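Local structure of endolysin PlyC, small cell-wall binding subunit (Streptococcus phage C1, 4F87) at residues F32-E37 with I66-M70. The protein forms the ring-shaped homooctamer of the phage endolysin PlyC that binds the streptococcal cell wall, supporting peptidoglycan breakdown and host cell lysis. Residues are numbered along the deposited sequence.
Sequences FINGVE and IRKAM
Residues 32-37 form a beta hairpin: a type I' turn runs from Ile-33 to Val-36, with Asn-34 and Gly-35 at positive phi (53° and 77°) and two backbone hydrogen bonds, Ile-33 N to Val-36 O 2.9 Å and Val-36 N to Ile-33 O 3.0 Å. The helical residues 66-70 lie against one face of it, Gly-35 CA 6.3 Å from Met-70 CA and Glu-37 CA 8.1 Å from Arg-67 CA. The CA-to-CB bond of Phe-32 (chi1 m, chi2 -83°) points toward the helix, and Phe-32 CE1 comes 3.6 Å from Met-70 CB. Met-70, m at all three chi angles, lays CG over that ring, 3.9 Å from the centroid and 4° off the normal, a CH-pi contact; SD follows obliquely at 5.1 Å, a Met-aromatic contact. Phe-32 CE2 also reaches Ile-66 CG2 (4.1 Å). Helix 63-70 thus packs on the four-stranded mixed sheet, where Phe-17 and Phe-19 extend the aromatic cluster. Farther from the turn, Arg-67 (chi1 m, chi2 and chi3 t) and Glu-37 (chi1 and chi2 t), both of which interact with the host cell wall, make a bidentate salt bridge: Arg-67 NE to Glu-37 OE1 2.7 Å, Arg-67 NH2 to Glu-37 OE2 2.9 Å, N-H...O angles 169° and 159°. Arg-30, another such residue, also pairs with OE2. A water donates to Gly-35 O (2.7 Å) and, weakly, to Met-70 O (2.9 Å).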
loop_
_atom_site.group_PDB
_atom_site.type_symbol
_atom_site.label_atom_id
_atom_site.label_comp_id
_atom_site.label_asym_id
_atom_site.label_seq_id
_atom_site.Cartn_x
_atom_site.Cartn_y
_atom_site.Cartn_z
ATOM N N PHE B 32 10.646 15.224 -14.710
ATOM C CA PHE B 32 11.359 14.552 -13.641
ATOM C C PHE B 32 10.900 13.105 -13.749
ATOM O O PHE B 32 9.688 12.837 -13.771
ATOM C CB PHE B 32 11.010 15.096 -12.239
ATOM C CG PHE B 32 11.759 16.356 -11.941
ATOM C CD1 PHE B 32 13.062 16.315 -11.456
ATOM C CD2 PHE B 32 11.166 17.592 -12.145
ATOM C CE1 PHE B 32 13.755 17.507 -11.189
ATOM C CE2 PHE B 32 11.871 18.778 -11.898
ATOM C CZ PHE B 32 13.161 18.718 -11.439
ATOM N N ILE B 33 11.839 12.180 -13.919
ATOM C CA ILE B 33 11.505 10.754 -14.004
ATOM C C ILE B 33 12.398 10.047 -12.993
ATOM O O ILE B 33 13.627 10.070 -13.133
ATOM C CB ILE B 33 11.654 10.179 -15.446
ATOM C CG1 ILE B 33 10.564 10.793 -16.375
ATOM C CG2 ILE B 33 11.574 8.611 -15.428
ATOM C CD1 ILE B 33 10.698 10.521 -17.782
ATOM N N ASN B 34 11.776 9.481 -11.954
ATOM C CA ASN B 34 12.505 8.791 -10.897
ATOM C C ASN B 34 13.617 9.674 -10.291
ATOM O O ASN B 34 14.738 9.200 -10.052
ATOM C CB ASN B 34 13.003 7.419 -11.393
ATOM C CG ASN B 34 11.857 6.501 -11.777
ATOM O OD1 ASN B 34 10.724 6.685 -11.335
ATOM N ND2 ASN B 34 12.133 5.443 -12.540
ATOM N N GLY B 35 13.296 10.960 -10.110
ATOM C CA GLY B 35 14.215 11.923 -9.521
ATOM C C GLY B 35 15.316 12.437 -10.424
ATOM O O GLY B 35 16.221 13.130 -9.942
ATOM N N VAL B 36 15.233 12.143 -11.735
ATOM C CA VAL B 36 16.195 12.610 -12.732
ATOM C C VAL B 36 15.488 13.583 -13.653
ATOM O O VAL B 36 14.484 13.234 -14.273
ATOM C CB VAL B 36 16.823 11.419 -13.512
ATOM C CG1 VAL B 36 17.777 11.906 -14.609
ATOM C CG2 VAL B 36 17.541 10.463 -12.552
ATOM N N GLU B 37 16.039 14.789 -13.787
ATOM C CA GLU B 37 15.478 15.785 -14.681
ATOM C C GLU B 37 16.039 15.605 -16.078
ATOM O O GLU B 37 17.261 15.468 -16.263
ATOM C CB GLU B 37 15.799 17.179 -14.180
ATOM C CG GLU B 37 15.056 18.257 -14.954
ATOM C CD GLU B 37 15.525 19.656 -14.635
ATOM O OE1 GLU B 37 16.154 19.847 -13.569
ATOM O OE2 GLU B 37 15.273 20.561 -15.463
ATOM N N ILE B 66 11.967 24.143 -7.704
ATOM C CA ILE B 66 11.430 22.789 -7.846
ATOM C C ILE B 66 12.582 21.786 -7.944
ATOM O O ILE B 66 12.515 20.725 -7.335
ATOM C CB ILE B 66 10.452 22.680 -9.047
ATOM C CG1 ILE B 66 9.261 23.655 -8.921
ATOM C CG2 ILE B 66 9.989 21.229 -9.272
ATOM C CD1 ILE B 66 8.485 23.580 -7.606
ATOM N N ARG B 67 13.664 22.149 -8.646
ATOM C CA ARG B 67 14.834 21.276 -8.722
ATOM C C ARG B 67 15.384 21.000 -7.333
ATOM O O ARG B 67 15.741 19.855 -7.053
ATOM C CB ARG B 67 15.932 21.972 -9.496
ATOM C CG ARG B 67 15.682 21.999 -10.942
ATOM C CD ARG B 67 16.878 22.631 -11.615
ATOM N NE ARG B 67 16.729 22.433 -13.037
ATOM C CZ ARG B 67 16.881 23.365 -13.964
ATOM N NH1 ARG B 67 17.339 24.574 -13.637
ATOM N NH2 ARG B 67 16.628 23.088 -15.229
ATOM N N LYS B 68 15.443 22.033 -6.468
ATOM C CA LYS B 68 15.957 21.895 -5.098
ATOM C C LYS B 68 15.095 20.883 -4.327
ATOM O O LYS B 68 15.631 19.989 -3.652
ATOM C CB LYS B 68 15.967 23.272 -4.397
ATOM C CG LYS B 68 16.579 23.253 -2.996
ATOM C CD LYS B 68 16.387 24.582 -2.278
ATOM C CE LYS B 68 16.826 24.485 -0.835
ATOM N NZ LYS B 68 16.405 25.674 -0.046
ATOM N N ALA B 69 13.763 20.998 -4.461
ATOM C CA ALA B 69 12.841 20.101 -3.770
ATOM C C ALA B 69 12.830 18.671 -4.314
ATOM O O ALA B 69 12.601 17.718 -3.552
ATOM C CB ALA B 69 11.445 20.691 -3.785
ATOM N N MET B 70 13.115 18.505 -5.617
ATOM C CA MET B 70 13.103 17.206 -6.268
ATOM C C MET B 70 14.443 16.469 -6.106
ATOM O O MET B 70 14.517 15.292 -6.461
ATOM C CB MET B 70 12.702 17.329 -7.750
ATOM C CG MET B 70 11.253 17.775 -7.977
ATOM S SD MET B 70 9.991 16.674 -7.251
ATOM C CE MET B 70 10.134 15.258 -8.424
HETATM O O HOH W 1 16.192 15.560 -8.775
#